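Local coordinates for hemolysin activator protein CdiB (Acinetobacter baumannii ACICU, PDB 6WIL) that probably exports a large partner toxin across the outer membrane, as a two-partner secretion transporter of contact-dependent growth inhibition, at residues A[3-8]-A[352-357]; A[269-274]-A[286-291]; A[310-315]-A[340-345]. All coordinates share one frame; numbering follows the deposited sequence.

Interaction 1: residues A[3-8]-A[352-357]; sequences IEDVSL and NVLHRK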
loop_
_atom_site.group_PDB
_atom_site.type_symbol
_atom_site.label_atom_id
_atom_site.label_comp_id
_atom_site.label_asym_id
_atom_site.label_seq_id
_atom_site.Cartn_x
_atom_site.Cartn_y
_atom_site.Cartn_z
ATOM N N ILE A 3 -14.252 34.859 13.978
ATOM C CA ILE A 3 -14.102 34.035 12.784
ATOM C C ILE A 3 -14.591 32.624 13.082
ATOM O O ILE A 3 -14.339 32.073 14.161
ATOM C CB ILE A 3 -12.637 34.038 12.310
ATOM C CG1 ILE A 3 -12.331 35.293 11.484
ATOM C CG2 ILE A 3 -12.309 32.781 11.511
ATOM C CD1 ILE A 3 -12.118 36.553 12.304
ATOM N N GLU A 4 -15.306 32.033 12.128
ATOM C CA GLU A 4 -15.887 30.712 12.348
ATOM C C GLU A 4 -16.131 30.042 11.007
ATOM O O GLU A 4 -16.801 30.613 10.143
ATOM C CB GLU A 4 -17.190 30.832 13.135
ATOM C CG GLU A 4 -17.835 29.511 13.492
ATOM C CD GLU A 4 -18.682 29.621 14.740
ATOM O OE1 GLU A 4 -19.487 28.705 15.008
ATOM O OE2 GLU A 4 -18.536 30.631 15.455
ATOM N N ASP A 5 -15.586 28.842 10.830
ATOM C CA ASP A 5 -15.971 27.978 9.719
ATOM C C ASP A 5 -16.999 27.003 10.278
ATOM O O ASP A 5 -16.648 25.997 10.901
ATOM C CB ASP A 5 -14.772 27.256 9.110
ATOM C CG ASP A 5 -15.064 26.721 7.713
ATOM O OD1 ASP A 5 -16.109 27.096 7.138
ATOM O OD2 ASP A 5 -14.253 25.927 7.189
ATOM N N VAL A 6 -18.278 27.324 10.071
ATOM C CA VAL A 6 -19.370 26.482 10.527
ATOM C C VAL A 6 -19.380 25.125 9.841
ATOM O O VAL A 6 -20.152 24.245 10.232
ATOM C CB VAL A 6 -20.718 27.202 10.302
ATOM C CG1 VAL A 6 -20.636 28.647 10.779
ATOM C CG2 VAL A 6 -21.106 27.139 8.837
ATOM N N SER A 7 -18.534 24.937 8.828
ATOM C CA SER A 7 -18.500 23.718 8.034
ATOM C C SER A 7 -17.370 22.771 8.419
ATOM O O SER A 7 -17.334 21.646 7.908
ATOM C CB SER A 7 -18.371 24.072 6.547
ATOM O OG SER A 7 -17.158 24.762 6.295
ATOM N N LEU A 8 -16.454 23.195 9.301
ATOM C CA LEU A 8 -15.295 22.406 9.717
ATOM C C LEU A 8 -15.652 20.956 10.044
ATOM O O LEU A 8 -14.891 20.051 9.677
ATOM C CB LEU A 8 -14.602 23.059 10.919
ATOM C CG LEU A 8 -13.309 22.395 11.411
ATOM C CD1 LEU A 8 -12.100 22.862 10.609
ATOM C CD2 LEU A 8 -13.103 22.637 12.900
ATOM N N ASN A 352 -14.642 36.759 3.168
ATOM C CA ASN A 352 -13.303 36.925 2.603
ATOM C C ASN A 352 -12.246 36.185 3.418
ATOM O O ASN A 352 -11.416 35.461 2.859
ATOM C CB ASN A 352 -12.954 38.410 2.499
ATOM C CG ASN A 352 -13.590 39.080 1.290
ATOM O OD1 ASN A 352 -14.582 38.597 0.746
ATOM N ND2 ASN A 352 -13.011 40.196 0.863
ATOM N N VAL A 353 -12.263 36.350 4.744
ATOM C CA VAL A 353 -11.214 35.777 5.582
ATOM C C VAL A 353 -11.209 34.256 5.588
ATOM O O VAL A 353 -10.276 33.655 6.134
ATOM C CB VAL A 353 -11.321 36.291 7.032
ATOM C CG1 VAL A 353 -11.077 37.790 7.081
ATOM C CG2 VAL A 353 -12.677 35.942 7.625
ATOM N N LEU A 354 -12.215 33.615 4.998
ATOM C CA LEU A 354 -12.253 32.163 4.903
ATOM C C LEU A 354 -11.836 31.645 3.534
ATOM O O LEU A 354 -11.898 30.434 3.299
ATOM C CB LEU A 354 -13.651 31.645 5.249
ATOM C CG LEU A 354 -14.022 31.771 6.724
ATOM C CD1 LEU A 354 -15.269 30.959 7.026
ATOM C CD2 LEU A 354 -12.861 31.334 7.609
ATOM N N HIS A 355 -11.419 32.526 2.629
ATOM C CA HIS A 355 -10.883 32.110 1.340
ATOM C C HIS A 355 -9.447 31.639 1.536
ATOM O O HIS A 355 -8.581 32.424 1.935
ATOM C CB HIS A 355 -10.950 33.261 0.340
ATOM C CG HIS A 355 -10.600 32.870 -1.062
ATOM N ND1 HIS A 355 -9.309 32.595 -1.458
ATOM C CD2 HIS A 355 -11.372 32.717 -2.163
ATOM C CE1 HIS A 355 -9.302 32.285 -2.742
ATOM N NE2 HIS A 355 -10.541 32.351 -3.195
ATOM N N ARG A 356 -9.192 30.362 1.263
ATOM C CA ARG A 356 -7.907 29.750 1.578
ATOM C C ARG A 356 -7.370 29.007 0.366
ATOM O O ARG A 356 -8.008 28.072 -0.126
ATOM C CB ARG A 356 -8.036 28.804 2.775
ATOM C CG ARG A 356 -8.221 29.531 4.096
ATOM C CD ARG A 356 -8.656 28.601 5.217
ATOM N NE ARG A 356 -10.024 28.121 5.044
ATOM C CZ ARG A 356 -10.846 27.837 6.050
ATOM N NH1 ARG A 356 -12.076 27.404 5.806
ATOM N NH2 ARG A 356 -10.444 28.005 7.302
ATOM N N LYS A 357 -6.203 29.428 -0.112
ATOM C CA LYS A 357 -5.412 28.667 -1.069
ATOM C C LYS A 357 -4.159 28.166 -0.367
ATOM O O LYS A 357 -3.437 28.954 0.252
ATOM C CB LYS A 357 -5.021 29.514 -2.283
ATOM C CG LYS A 357 -6.176 30.093 -3.077
ATOM C CD LYS A 357 -5.654 30.754 -4.348
ATOM C CE LYS A 357 -6.673 31.701 -4.961
ATOM N NZ LYS A 357 -6.126 32.389 -6.163
#

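Interaction 2: residues A[269-274]-A[286-291]; sequences RSYFIS and FSYNDY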
loop_
_atom_site.group_PDB
_atom_site.type_symbol
_atom_site.label_atom_id
_atom_site.label_comp_id
_atom_site.label_asym_id
_atom_site.label_seq_id
_atom_site.Cartn_x
_atom_site.Cartn_y
_atom_site.Cartn_z
ATOM N N ARG A 269 -21.995 17.176 -1.401
ATOM C CA ARG A 269 -21.730 16.465 -2.642
ATOM C C ARG A 269 -20.225 16.463 -2.886
ATOM O O ARG A 269 -19.525 17.409 -2.518
ATOM C CB ARG A 269 -22.478 17.101 -3.830
ATOM C CG ARG A 269 -23.988 17.270 -3.612
ATOM C CD ARG A 269 -24.703 17.705 -4.895
ATOM N NE ARG A 269 -26.064 17.173 -4.985
ATOM C CZ ARG A 269 -27.170 17.910 -4.929
ATOM N NH1 ARG A 269 -28.359 17.329 -5.022
ATOM N NH2 ARG A 269 -27.090 19.227 -4.794
ATOM N N SER A 270 -19.728 15.389 -3.501
ATOM C CA SER A 270 -18.289 15.209 -3.656
ATOM C C SER A 270 -17.977 14.465 -4.948
ATOM O O SER A 270 -18.554 13.407 -5.211
ATOM C CB SER A 270 -17.705 14.449 -2.458
ATOM O OG SER A 270 -16.340 14.134 -2.665
ATOM N N TYR A 271 -17.053 15.015 -5.735
ATOM C CA TYR A 271 -16.571 14.410 -6.970
ATOM C C TYR A 271 -15.087 14.101 -6.819
ATOM O O TYR A 271 -14.318 14.958 -6.374
ATOM C CB TYR A 271 -16.809 15.347 -8.164
ATOM C CG TYR A 271 -16.284 14.850 -9.498
ATOM C CD1 TYR A 271 -14.936 14.963 -9.829
ATOM C CD2 TYR A 271 -17.141 14.295 -10.440
ATOM C CE1 TYR A 271 -14.455 14.516 -11.046
ATOM C CE2 TYR A 271 -16.669 13.850 -11.665
ATOM C CZ TYR A 271 -15.327 13.963 -11.961
ATOM O OH TYR A 271 -14.854 13.522 -13.174
ATOM N N PHE A 272 -14.685 12.889 -7.207
ATOM C CA PHE A 272 -13.308 12.429 -7.054
ATOM C C PHE A 272 -12.879 11.653 -8.290
ATOM O O PHE A 272 -13.590 10.749 -8.740
ATOM C CB PHE A 272 -13.159 11.549 -5.808
ATOM C CG PHE A 272 -11.783 10.969 -5.628
ATOM C CD1 PHE A 272 -10.780 11.705 -5.016
ATOM C CD2 PHE A 272 -11.496 9.680 -6.055
ATOM C CE1 PHE A 272 -9.515 11.170 -4.842
ATOM C CE2 PHE A 272 -10.233 9.141 -5.883
ATOM C CZ PHE A 272 -9.241 9.887 -5.274
ATOM N N ILE A 273 -11.712 11.995 -8.827
ATOM C CA ILE A 273 -11.145 11.316 -9.985
ATOM C C ILE A 273 -9.697 10.961 -9.679
ATOM O O ILE A 273 -8.949 11.783 -9.140
ATOM C CB ILE A 273 -11.243 12.180 -11.259
ATOM C CG1 ILE A 273 -10.375 11.598 -12.377
ATOM C CG2 ILE A 273 -10.850 13.613 -10.963
ATOM C CD1 ILE A 273 -10.486 12.345 -13.683
ATOM N N SER A 274 -9.306 9.737 -10.015
ATOM C CA SER A 274 -7.953 9.259 -9.771
ATOM C C SER A 274 -7.446 8.544 -11.013
ATOM O O SER A 274 -8.162 7.727 -11.600
ATOM C CB SER A 274 -7.910 8.324 -8.561
ATOM O OG SER A 274 -6.577 8.121 -8.126
ATOM N N PHE A 286 -2.288 10.864 -10.312
ATOM C CA PHE A 286 -2.832 12.185 -10.058
ATOM C C PHE A 286 -4.296 12.036 -9.685
ATOM O O PHE A 286 -4.979 11.115 -10.135
ATOM C CB PHE A 286 -2.623 13.144 -11.247
ATOM C CG PHE A 286 -3.647 13.029 -12.339
ATOM C CD1 PHE A 286 -4.874 13.669 -12.234
ATOM C CD2 PHE A 286 -3.358 12.339 -13.504
ATOM C CE1 PHE A 286 -5.811 13.577 -13.244
ATOM C CE2 PHE A 286 -4.287 12.251 -14.525
ATOM C CZ PHE A 286 -5.518 12.869 -14.393
ATOM N N SER A 287 -4.764 12.937 -8.831
ATOM C CA SER A 287 -6.131 12.892 -8.347
ATOM C C SER A 287 -6.667 14.309 -8.218
ATOM O O SER A 287 -5.914 15.286 -8.180
ATOM C CB SER A 287 -6.232 12.155 -7.002
ATOM O OG SER A 287 -5.247 12.607 -6.093
ATOM N N TYR A 288 -7.990 14.405 -8.158
ATOM C CA TYR A 288 -8.670 15.684 -8.030
ATOM C C TYR A 288 -9.953 15.447 -7.254
ATOM O O TYR A 288 -10.671 14.480 -7.523
ATOM C CB TYR A 288 -8.957 16.292 -9.409
ATOM C CG TYR A 288 -9.915 17.467 -9.412
ATOM C CD1 TYR A 288 -9.462 18.765 -9.213
ATOM C CD2 TYR A 288 -11.273 17.277 -9.642
ATOM C CE1 TYR A 288 -10.339 19.839 -9.230
ATOM C CE2 TYR A 288 -12.153 18.339 -9.660
ATOM C CZ TYR A 288 -11.681 19.619 -9.452
ATOM O OH TYR A 288 -12.559 20.678 -9.469
ATOM N N ASN A 289 -10.227 16.316 -6.286
ATOM C CA ASN A 289 -11.431 16.220 -5.477
ATOM C C ASN A 289 -12.139 17.565 -5.470
ATOM O O ASN A 289 -11.506 18.603 -5.257
ATOM C CB ASN A 289 -11.108 15.783 -4.045
ATOM C CG ASN A 289 -12.342 15.725 -3.168
ATOM O OD1 ASN A 289 -12.448 16.444 -2.175
ATOM N ND2 ASN A 289 -13.295 14.878 -3.544
ATOM N N ASP A 290 -13.447 17.540 -5.706
ATOM C CA ASP A 290 -14.298 18.718 -5.628
ATOM C C ASP A 290 -15.360 18.456 -4.573
ATOM O O ASP A 290 -16.074 17.449 -4.643
ATOM C CB ASP A 290 -14.939 19.027 -6.987
ATOM C CG ASP A 290 -15.430 20.464 -7.096
ATOM O OD1 ASP A 290 -16.122 20.942 -6.171
ATOM O OD2 ASP A 290 -15.119 21.120 -8.113
ATOM N N TYR A 291 -15.452 19.346 -3.589
ATOM C CA TYR A 291 -16.353 19.164 -2.460
ATOM C C TYR A 291 -17.237 20.392 -2.304
ATOM O O TYR A 291 -16.743 21.524 -2.319
ATOM C CB TYR A 291 -15.566 18.906 -1.172
ATOM C CG TYR A 291 -16.433 18.780 0.057
ATOM C CD1 TYR A 291 -17.224 17.658 0.259
ATOM C CD2 TYR A 291 -16.453 19.780 1.019
ATOM C CE1 TYR A 291 -18.019 17.540 1.382
ATOM C CE2 TYR A 291 -17.243 19.669 2.144
ATOM C CZ TYR A 291 -18.024 18.549 2.322
ATOM O OH TYR A 291 -18.812 18.439 3.445
#

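Interaction 3: residues A[310-315]-A[340-345]; sequences GNSQQA and KESQSF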
loop_
_atom_site.group_PDB
_atom_site.type_symbol
_atom_site.label_atom_id
_atom_site.label_comp_id
_atom_site.label_asym_id
_atom_site.label_seq_id
_atom_site.Cartn_x
_atom_site.Cartn_y
_atom_site.Cartn_z
ATOM N N GLY A 310 -20.320 26.436 0.619
ATOM C CA GLY A 310 -18.985 26.692 0.107
ATOM C C GLY A 310 -18.468 25.509 -0.681
ATOM O O GLY A 310 -19.027 24.410 -0.642
ATOM N N ASN A 311 -17.380 25.757 -1.401
ATOM C CA ASN A 311 -16.766 24.765 -2.266
ATOM C C ASN A 311 -15.296 24.594 -1.902
ATOM O O ASN A 311 -14.682 25.463 -1.278
ATOM C CB ASN A 311 -16.906 25.164 -3.741
ATOM C CG ASN A 311 -16.462 26.589 -4.002
ATOM O OD1 ASN A 311 -17.269 27.518 -3.958
ATOM N ND2 ASN A 311 -15.173 26.771 -4.269
ATOM N N SER A 312 -14.738 23.453 -2.301
ATOM C CA SER A 312 -13.342 23.144 -2.023
ATOM C C SER A 312 -12.812 22.237 -3.124
ATOM O O SER A 312 -13.479 21.273 -3.510
ATOM C CB SER A 312 -13.188 22.472 -0.656
ATOM O OG SER A 312 -11.896 22.686 -0.120
ATOM N N GLN A 313 -11.624 22.557 -3.632
ATOM C CA GLN A 313 -10.978 21.772 -4.673
ATOM C C GLN A 313 -9.588 21.370 -4.204
ATOM O O GLN A 313 -8.925 22.113 -3.476
ATOM C CB GLN A 313 -10.873 22.546 -6.002
ATOM C CG GLN A 313 -12.199 23.040 -6.563
ATOM C CD GLN A 313 -12.706 24.292 -5.867
ATOM O OE1 GLN A 313 -13.694 24.251 -5.135
ATOM N NE2 GLN A 313 -12.031 25.414 -6.094
ATOM N N GLN A 314 -9.147 20.188 -4.630
ATOM C CA GLN A 314 -7.824 19.692 -4.273
ATOM C C GLN A 314 -7.259 18.886 -5.431
ATOM O O GLN A 314 -7.918 17.972 -5.932
ATOM C CB GLN A 314 -7.877 18.835 -3.004
ATOM C CG GLN A 314 -6.514 18.492 -2.424
ATOM C CD GLN A 314 -6.613 17.931 -1.017
ATOM O OE1 GLN A 314 -7.703 17.846 -0.448
ATOM N NE2 GLN A 314 -5.476 17.543 -0.449
ATOM N N ALA A 315 -6.045 19.230 -5.852
ATOM C CA ALA A 315 -5.354 18.543 -6.933
ATOM C C ALA A 315 -4.042 17.974 -6.411
ATOM O O ALA A 315 -3.315 18.649 -5.676
ATOM C CB ALA A 315 -5.086 19.489 -8.109
ATOM N N LYS A 340 -4.602 23.156 -2.685
ATOM C CA LYS A 340 -5.947 23.234 -2.129
ATOM C C LYS A 340 -6.485 24.649 -2.258
ATOM O O LYS A 340 -5.732 25.624 -2.165
ATOM C CB LYS A 340 -5.977 22.826 -0.654
ATOM C CG LYS A 340 -6.437 21.409 -0.394
ATOM C CD LYS A 340 -7.164 21.298 0.944
ATOM C CE LYS A 340 -8.554 21.929 0.881
ATOM N NZ LYS A 340 -9.294 21.798 2.168
ATOM N N GLU A 341 -7.794 24.756 -2.453
ATOM C CA GLU A 341 -8.468 26.040 -2.519
ATOM C C GLU A 341 -9.858 25.888 -1.928
ATOM O O GLU A 341 -10.560 24.915 -2.217
ATOM C CB GLU A 341 -8.545 26.559 -3.956
ATOM C CG GLU A 341 -9.033 27.986 -4.067
ATOM C CD GLU A 341 -8.491 28.683 -5.300
ATOM O OE1 GLU A 341 -7.439 28.244 -5.816
ATOM O OE2 GLU A 341 -9.118 29.666 -5.750
ATOM N N SER A 342 -10.245 26.843 -1.088
ATOM C CA SER A 342 -11.494 26.750 -0.349
ATOM C C SER A 342 -12.076 28.142 -0.161
ATOM O O SER A 342 -11.345 29.091 0.136
ATOM C CB SER A 342 -11.282 26.081 1.013
ATOM O OG SER A 342 -12.437 26.196 1.824
ATOM N N GLN A 343 -13.391 28.253 -0.330
ATOM C CA GLN A 343 -14.097 29.501 -0.081
ATOM C C GLN A 343 -15.453 29.195 0.538
ATOM O O GLN A 343 -16.059 28.157 0.260
ATOM C CB GLN A 343 -14.263 30.323 -1.363
ATOM C CG GLN A 343 -14.976 29.608 -2.484
ATOM C CD GLN A 343 -14.920 30.388 -3.778
ATOM O OE1 GLN A 343 -14.219 31.397 -3.874
ATOM N NE2 GLN A 343 -15.657 29.928 -4.784
ATOM N N SER A 344 -15.918 30.106 1.392
ATOM C CA SER A 344 -17.168 29.942 2.120
ATOM C C SER A 344 -18.109 31.106 1.825
ATOM O O SER A 344 -17.681 32.206 1.465
ATOM C CB SER A 344 -16.919 29.843 3.630
ATOM O OG SER A 344 -15.969 28.834 3.925
ATOM N N PHE A 345 -19.407 30.855 1.993
ATOM C CA PHE A 345 -20.430 31.849 1.698
ATOM C C PHE A 345 -21.481 31.860 2.798
ATOM O O PHE A 345 -21.681 30.875 3.513
ATOM C CB PHE A 345 -21.124 31.587 0.352
ATOM C CG PHE A 345 -20.212 31.671 -0.836
ATOM C CD1 PHE A 345 -19.430 30.588 -1.205
ATOM C CD2 PHE A 345 -20.154 32.826 -1.598
ATOM C CE1 PHE A 345 -18.594 30.662 -2.303
ATOM C CE2 PHE A 345 -19.324 32.905 -2.698
ATOM C CZ PHE A 345 -18.542 31.821 -3.052
#

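Interaction 1: residues A[3-8]-A[352-357]
I3 to D5 run alongside V353 to R356 with their directions about 40° apart and CA atoms no nearer than 7.4 Å (D5 to L354), a spacing too wide for backbone pairing, so side chains carry the contact. The polar part is a salt bridge in which R356 NH1 donates to D5 OD2 at 3.0 Å. OD2 lies near the plane of the guanidinium, at its edge, whereas NH1 comes to OD2 from well above the carboxylate plane; the two planes are 56° apart, and the N-H angle of 144° is bent. Arginine suits this place because its long chain, bent at chi3, spans the gap, and NH1 reaches the acid. The other oxygen, D5 OD1, accepts a hydrogen bond from S7 OG at 2.7 Å, so each carboxylate oxygen has a partner and the aspartate is held within its type I turn, D5 to L8. Branched apolar residues line the rest. L354 CD1 lies 3.5 Å from E4 O, CD2 lies above one face of the R356 guanidinium, toward its rim, and I3 CG1 meets V353 CG2 at 3.9 Å on the surface. Together these contacts join the lead-in to helix 8-27 to strand 349-371 of the barrel wall, consistent with the N-terminal plug helix of TpsB transporters in the Omp85 superfamily.

Interaction 2: residues A[269-274]-A[286-291]
Y271 and D290 form a hydrogen-bonded antiparallel pair whose two backbone bonds, Y271 N to D290 O and D290 N to Y271 O, are both 2.8 Å long and nearly straight at 169°. Two residues along, I273 and Y288 repeat the exchange, with I273 N to Y288 O at 3.0 Å and a more bent return bond from Y288 N to I273 O. The peptide groups of these four residues that face the partner strand are thereby satisfied. In the non-hydrogen-bonded pairs between and beside them the backbone turns outward: S270, F272 and S274 bond to S257, N255 and S253 of strand 251-261, and Y291 and N289 to S312 and Q314 of strand 308-326. Here CA-H groups approach the inward carbonyls, as F272 CA does Y288 O at 3.4 Å.

Q14 of helix 8-27 is the main polar partner of both S270 and N289, its NE2 donating to S270 OG and to N289 OD1. Across the strands N289 ND2 donates, at a long 3.3 Å but within its amide plane, to S270 OG. Asparagine suits this place because it offers both a donor and an acceptor; small serine brings its hydroxyl within range of both amides, and R17 adds a weak bond to it. On the other face of the sheet, the branched I273 packs CG2 on Y288 CB at 3.6 Å, near the edge of the tyrosine ring.

The two strands form a beta hairpin in the wall of the 16-stranded antiparallel barrel, between strands 251-261 and 308-326, with Y288 and D290 touching Q313. The face with S270, F272, N289 and Y291 packs against helix 8-27.

Interaction 3: residues A[310-315]-A[340-345]
E341 O is gripped by two groups of the opposite strand: Q313 N donates to it at 2.9 Å, and S312 OG adds a weak hydrogen bond at 3.3 Å. Both strands belong to one antiparallel hairpin of the 16-stranded barrel, with hydrogen-bonded pairs at N311-Q343 and Q313-E341. Serine is apt at 312 because its short side chain, OG anti to the backbone N (chi1 -154°), can reach the carbonyl of the residue next to its partner S342.

On the face of N311, Q313 and Q343, three amides are linked in a chain of hydrogen bonds. Q343 NE2 donates to N311 OD1 at 3.0 Å, almost straight (167°) and on a carbonyl lone pair, with the two amide planes 77° apart. N311 ND2 in turn donates to Q313 OE1 at 3.0 Å, again on a lone pair. Asparagine and glutamine suit this row because each amide can give and accept without carrying charge.

The reverse face bears S312, Q314 and K340, where Q11 of helix 8-27 touches S312 and K340. Here the aliphatic part of the lysine does the packing: K340 CG lies 3.5 Å from Q314 CD, the two chains crossing obliquely. At the far end, G310, having no side chain, brings its CA within 3.3 Å of Q343 O, and that same CA sits at the edge of the F345 ring, 4.1 Å from CD1.

All three interactions lie on the same side of the chain's centre, on one stretch of the barrel wall. Interactions 2 and 3 are successive hairpins, centres 12 Å apart, joined where strands 282-295 and 308-326 pair: Y291 N probably bonds S312 O at 2.8 Å. Interaction 3 then meets interaction 1, 10 Å away between centres, through R356 O and S342 N on neighbouring strands 329-346 and 349-371. Interactions 1 and 2 do not touch, their nearest atoms being about 6 Å apart. Interaction 1 includes the N-terminal segment and spans both hairpins in sequence; helix 8-27, which follows that segment, touches both, probably from inside the barrel, as expected for a TpsB plug helix.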